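Local coordinates for MazG-related protein (Thermotoga maritima, PDB 2YXH) that probably hydrolyses nucleoside triphosphates to monophosphates and pyrophosphate, using bound magnesium, at residues Q22-L27 with R70-D75; R11-R14 with W18-K21. The protein carries 1 engineered substitution. All blocks are in the same frame, centred on the assembly; numbering follows the deposited sequence.

Interaction 1 of 2, residues Q22-L27 with R70-D75; sequences QSIETL and RDYGID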
loop_
_atom_site.group_PDB
_atom_site.type_symbol
_atom_site.label_atom_id
_atom_site.label_comp_id
_atom_site.label_asym_id
_atom_site.label_seq_id
_atom_site.Cartn_x
_atom_site.Cartn_y
_atom_site.Cartn_z
ATOM N N GLN A 22 -11.363 13.850 5.225
ATOM C CA GLN A 22 -10.202 13.119 5.819
ATOM C C GLN A 22 -8.827 13.796 5.568
ATOM O O GLN A 22 -8.493 14.215 4.461
ATOM C CB GLN A 22 -10.147 11.617 5.397
ATOM C CG GLN A 22 -11.479 10.911 5.343
ATOM C CD GLN A 22 -12.306 11.145 6.576
ATOM O OE1 GLN A 22 -11.879 10.780 7.710
ATOM N NE2 GLN A 22 -13.503 11.771 6.399
ATOM N N SER A 23 -8.018 13.901 6.600
ATOM C CA SER A 23 -6.655 14.409 6.418
ATOM C C SER A 23 -5.726 13.203 6.255
ATOM O O SER A 23 -6.052 12.069 6.630
ATOM C CB SER A 23 -6.212 15.209 7.643
ATOM O OG SER A 23 -6.123 14.316 8.718
ATOM N N ILE A 24 -4.563 13.450 5.689
ATOM C CA ILE A 24 -3.532 12.412 5.540
ATOM C C ILE A 24 -3.199 11.738 6.844
ATOM O O ILE A 24 -3.075 10.527 6.926
ATOM C CB ILE A 24 -2.287 12.956 4.744
ATOM C CG1 ILE A 24 -1.499 11.821 4.096
ATOM C CG2 ILE A 24 -1.436 13.890 5.545
ATOM C CD1 ILE A 24 -0.549 12.334 3.025
ATOM N N GLU A 25 -3.112 12.534 7.886
ATOM C CA GLU A 25 -3.023 12.044 9.259
ATOM C C GLU A 25 -4.059 11.011 9.603
ATOM O O GLU A 25 -3.764 9.941 10.102
ATOM C CB GLU A 25 -3.150 13.217 10.226
ATOM C CG GLU A 25 -1.839 14.071 10.296
ATOM C CD GLU A 25 -1.895 15.424 9.550
ATOM O OE1 GLU A 25 -2.741 15.638 8.653
ATOM O OE2 GLU A 25 -1.062 16.305 9.908
ATOM N N THR A 26 -5.289 11.322 9.309
ATOM C CA THR A 26 -6.363 10.420 9.646
ATOM C C THR A 26 -6.223 9.127 8.821
ATOM O O THR A 26 -6.477 8.011 9.299
ATOM C CB THR A 26 -7.744 11.090 9.343
ATOM O OG1 THR A 26 -7.931 12.209 10.205
ATOM C CG2 THR A 26 -8.829 10.149 9.680
ATOM N N LEU A 27 -5.847 9.303 7.557
ATOM C CA LEU A 27 -5.698 8.183 6.696
ATOM C C LEU A 27 -4.511 7.303 7.098
ATOM O O LEU A 27 -4.572 6.050 7.022
ATOM C CB LEU A 27 -5.610 8.678 5.274
ATOM C CG LEU A 27 -6.951 9.313 4.907
ATOM C CD1 LEU A 27 -6.900 10.063 3.439
ATOM C CD2 LEU A 27 -8.059 8.243 5.088
ATOM N N ARG A 70 -3.720 15.203 -3.205
ATOM C CA ARG A 70 -4.760 16.189 -3.034
ATOM C C ARG A 70 -4.247 17.450 -2.318
ATOM O O ARG A 70 -4.421 18.614 -2.768
ATOM C CB ARG A 70 -5.878 15.602 -2.148
ATOM C CG ARG A 70 -7.143 16.406 -2.282
ATOM C CD ARG A 70 -8.148 16.001 -1.241
ATOM N NE ARG A 70 -7.700 16.162 0.171
ATOM C CZ ARG A 70 -8.256 15.509 1.161
ATOM N NH1 ARG A 70 -9.262 14.636 0.896
ATOM N NH2 ARG A 70 -7.801 15.711 2.389
ATOM N N ASP A 71 -3.683 17.181 -1.161
ATOM C CA ASP A 71 -3.255 18.204 -0.252
ATOM C C ASP A 71 -1.811 18.729 -0.459
ATOM O O ASP A 71 -1.526 19.808 -0.024
ATOM C CB ASP A 71 -3.436 17.738 1.182
ATOM C CG ASP A 71 -4.920 17.652 1.566
ATOM O OD1 ASP A 71 -5.792 17.944 0.728
ATOM O OD2 ASP A 71 -5.215 17.245 2.707
ATOM N N TYR A 72 -0.897 17.910 -0.958
ATOM C CA TYR A 72 0.529 18.252 -0.926
ATOM C C TYR A 72 1.077 18.251 -2.367
ATOM O O TYR A 72 2.252 18.502 -2.587
ATOM C CB TYR A 72 1.336 17.397 0.014
ATOM C CG TYR A 72 0.908 17.629 1.470
ATOM C CD1 TYR A 72 1.466 18.685 2.204
ATOM C CD2 TYR A 72 -0.021 16.797 2.111
ATOM C CE1 TYR A 72 1.018 18.976 3.538
ATOM C CE2 TYR A 72 -0.492 17.083 3.492
ATOM C CZ TYR A 72 0.059 18.192 4.154
ATOM O OH TYR A 72 -0.322 18.534 5.493
ATOM N N GLY A 73 0.201 17.947 -3.314
ATOM C CA GLY A 73 0.481 17.854 -4.764
ATOM C C GLY A 73 1.430 16.722 -5.138
ATOM O O GLY A 73 1.907 16.638 -6.276
ATOM N N ILE A 74 1.626 15.756 -4.252
ATOM C CA ILE A 74 2.484 14.590 -4.591
ATOM C C ILE A 74 1.949 13.736 -5.780
ATOM O O ILE A 74 0.865 13.160 -5.729
ATOM C CB ILE A 74 2.695 13.621 -3.382
ATOM C CG1 ILE A 74 3.163 14.341 -2.099
ATOM C CG2 ILE A 74 3.728 12.600 -3.719
ATOM C CD1 ILE A 74 4.488 15.208 -2.241
ATOM N N ASP A 75 2.745 13.566 -6.805
ATOM C CA ASP A 75 2.328 12.760 -7.950
ATOM C C ASP A 75 2.729 11.309 -7.627
ATOM O O ASP A 75 3.858 11.090 -7.284
ATOM C CB ASP A 75 3.142 13.264 -9.117
ATOM C CG ASP A 75 2.801 12.606 -10.419
ATOM O OD1 ASP A 75 1.864 11.820 -10.539
ATOM O OD2 ASP A 75 3.482 12.944 -11.374
HETATM O O HOH W 1 -4.092 16.053 4.645
HETATM O O HOH W 2 -2.260 17.368 6.833
#
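R70 presents its guanidinium edge-on to Q22: NH2 donates a hydrogen bond to the carbonyl O of Q22, 2.6 Å long and nearly straight (N-H...O 165°), arriving almost head-on to the carbonyl and close to the guanidinium plane. The other flat group, the Y72 ring, takes CG2 of I24 at an oblique angle, 3.9 Å from CE2, and has a water at its edge. This is the open end of the helical hairpin of the MazG fold, where helix 24-43 starts, N-capped by S23, beside the finish of helix 47-72.

A bend in the R70 chain (chi3 59°) brings the guanidinium alongside D71, whose two oxygens lie in or near its plane and which it grips side-on: NE reaches OD1 at 2.7 Å, from above the carboxylate plane, and NH2 reaches OD2 at 3.0 Å. NH2 is thus shared between D71 and Q22. A methionine in place of R70 would probably leave the D71 carboxylate without its countercharge and the Q22 carbonyl without this donor. I24 also packs on V64 and A68, and V42 of the second subunit touches both I24 and Y72.

Two waters bridge the remaining distance. One donates to D71 OD2 and accepts from the backbone N of I24 at 2.8 Å; the other donates to E25 OE1 and lies 2.6 Å from Y72 OH.

Interaction 2 of 2, residues R11-R14 with W18-K21; sequences RSLR and WLEK
S12 hands its hydroxyl back to its own helix, OG bonding to the carbonyl O of I8 one turn earlier, and offers L19 the CB of its side chain, with its backbone O as a second point of contact. That CB lies 3.6 Å from CD2 of L19, at the point where the two backbones run nearest each other, with 6.7 Å between the CA of S12 and the CA of L19. The serine OG stands beside its own backbone N (chi1 -67°), a turn that carries it to I8 O and leaves CB facing the leucine.

L19 does most of the touching. With CG swung anti to the backbone N (chi1 -180°), the leucine reaches across so that one methyl, CD2, touches three atoms of two residues: besides S12 CB it sits 3.7 Å from the carbonyl O of S12 and 4.0 Å from CD2 of L13.

The motif is a helix-helix corner: the long helix 2-15 ends and, almost at once, the chain turns and brings the short, weakly bonded helix 17-20 across, with L19 facing the end of the long one. Helix 47-72 backs both leucines, L19 resting on L63 and V67, L13 on A66 and Q69. The second subunit reaches in as well, its L94 packing on S12 and its L102 on W18.

L13 starts off in the other direction, its CB pointing away, but its branch brings CD2 round to L19. The CB of L19 rests against the S12 carbonyl O at 4.0 Å.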
loop_
_atom_site.group_PDB
_atom_site.type_symbol
_atom_site.label_atom_id
_atom_site.label_comp_id
_atom_site.label_asym_id
_atom_site.label_seq_id
_atom_site.Cartn_x
_atom_site.Cartn_y
_atom_site.Cartn_z
ATOM N N ARG A 11 -12.399 8.026 -8.339
ATOM C CA ARG A 11 -13.810 8.373 -8.195
ATOM C C ARG A 11 -14.020 8.963 -6.801
ATOM O O ARG A 11 -14.824 9.840 -6.635
ATOM C CB ARG A 11 -14.693 7.137 -8.344
ATOM C CG ARG A 11 -14.891 6.739 -9.797
ATOM C CD ARG A 11 -15.603 5.408 -9.855
ATOM N NE ARG A 11 -15.791 5.059 -11.244
ATOM C CZ ARG A 11 -16.698 5.648 -12.014
ATOM N NH1 ARG A 11 -17.531 6.554 -11.499
ATOM N NH2 ARG A 11 -16.760 5.314 -13.301
ATOM N N SER A 12 -13.291 8.471 -5.835
ATOM C CA SER A 12 -13.421 9.026 -4.448
ATOM C C SER A 12 -12.891 10.462 -4.284
ATOM O O SER A 12 -13.392 11.244 -3.461
ATOM C CB SER A 12 -12.592 8.156 -3.533
ATOM O OG SER A 12 -13.105 6.827 -3.405
ATOM N N LEU A 13 -11.810 10.775 -4.992
ATOM C CA LEU A 13 -11.267 12.127 -4.966
ATOM C C LEU A 13 -12.329 13.043 -5.529
ATOM O O LEU A 13 -12.582 14.118 -4.971
ATOM C CB LEU A 13 -9.979 12.215 -5.798
ATOM C CG LEU A 13 -8.802 11.652 -4.991
ATOM C CD1 LEU A 13 -7.551 11.437 -5.885
ATOM C CD2 LEU A 13 -8.560 12.438 -3.664
ATOM N N ARG A 14 -12.980 12.575 -6.604
ATOM C CA ARG A 14 -13.904 13.392 -7.310
ATOM C C ARG A 14 -15.265 13.528 -6.714
ATOM O O ARG A 14 -15.952 14.513 -7.022
ATOM C CB ARG A 14 -14.038 12.941 -8.727
ATOM C CG ARG A 14 -13.021 13.644 -9.627
ATOM C CD ARG A 14 -13.307 13.317 -11.124
ATOM N NE ARG A 14 -13.586 11.885 -11.434
ATOM C CZ ARG A 14 -14.781 11.355 -11.789
ATOM N NH1 ARG A 14 -15.914 12.120 -11.867
ATOM N NH2 ARG A 14 -14.834 10.027 -12.060
ATOM N N TRP A 18 -17.120 11.990 2.421
ATOM C CA TRP A 18 -16.403 11.487 3.546
ATOM C C TRP A 18 -14.891 11.708 3.283
ATOM O O TRP A 18 -14.152 12.201 4.192
ATOM C CB TRP A 18 -16.757 9.996 3.804
ATOM C CG TRP A 18 -15.909 9.398 4.799
ATOM C CD1 TRP A 18 -16.081 9.465 6.199
ATOM C CD2 TRP A 18 -14.685 8.700 4.579
ATOM N NE1 TRP A 18 -15.046 8.805 6.812
ATOM C CE2 TRP A 18 -14.171 8.336 5.849
ATOM C CE3 TRP A 18 -13.978 8.304 3.428
ATOM C CZ2 TRP A 18 -12.995 7.587 5.988
ATOM C CZ3 TRP A 18 -12.831 7.588 3.568
ATOM C CH2 TRP A 18 -12.327 7.253 4.853
ATOM N N LEU A 19 -14.430 11.378 2.065
ATOM C CA LEU A 19 -12.978 11.398 1.789
ATOM C C LEU A 19 -12.467 12.840 1.910
ATOM O O LEU A 19 -11.419 13.093 2.583
ATOM C CB LEU A 19 -12.595 10.712 0.464
ATOM C CG LEU A 19 -11.071 10.714 0.157
ATOM C CD1 LEU A 19 -10.288 10.063 1.336
ATOM C CD2 LEU A 19 -10.684 10.113 -1.224
ATOM N N GLU A 20 -13.282 13.776 1.386
ATOM C CA GLU A 20 -13.006 15.256 1.393
ATOM C C GLU A 20 -12.651 15.739 2.817
ATOM O O GLU A 20 -11.745 16.630 2.992
ATOM C CB GLU A 20 -14.214 16.022 0.861
ATOM C CG GLU A 20 -14.245 17.453 1.248
ATOM C CD GLU A 20 -15.190 18.295 0.352
ATOM O OE1 GLU A 20 -16.040 17.691 -0.362
ATOM O OE2 GLU A 20 -15.089 19.572 0.391
ATOM N N LYS A 21 -13.337 15.168 3.816
ATOM C CA LYS A 21 -13.141 15.534 5.182
ATOM C C LYS A 21 -11.977 14.856 5.862
ATOM O O LYS A 21 -11.659 15.230 7.006
ATOM C CB LYS A 21 -14.429 15.368 6.001
ATOM C CG LYS A 21 -15.583 16.367 5.564
ATOM C CD LYS A 21 -15.007 17.818 5.419
ATOM C CE LYS A 21 -15.741 18.822 4.470
ATOM N NZ LYS A 21 -14.667 19.753 3.800
#

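In the fold
Interaction 2 closes before interaction 1 opens, and their centres are about 11 Å apart. They meet directly: R70 NH1 lies 3.1 Å from L19 O, a probable hydrogen bond, so one arginine reaches both the short helix 17-20 and the approach to helix 24-43. L27 CD1 and L19 CD1 add an apolar touch at 4.0 Å. Both contacts sit some way from the metal site rather than in it: the side chains of Q22 and L19 are about 10 and 11 Å from a bound magnesium ion, and about 10 and 9 Å from the side chain of D60, which binds magnesium. Each contact also meets the second subunit.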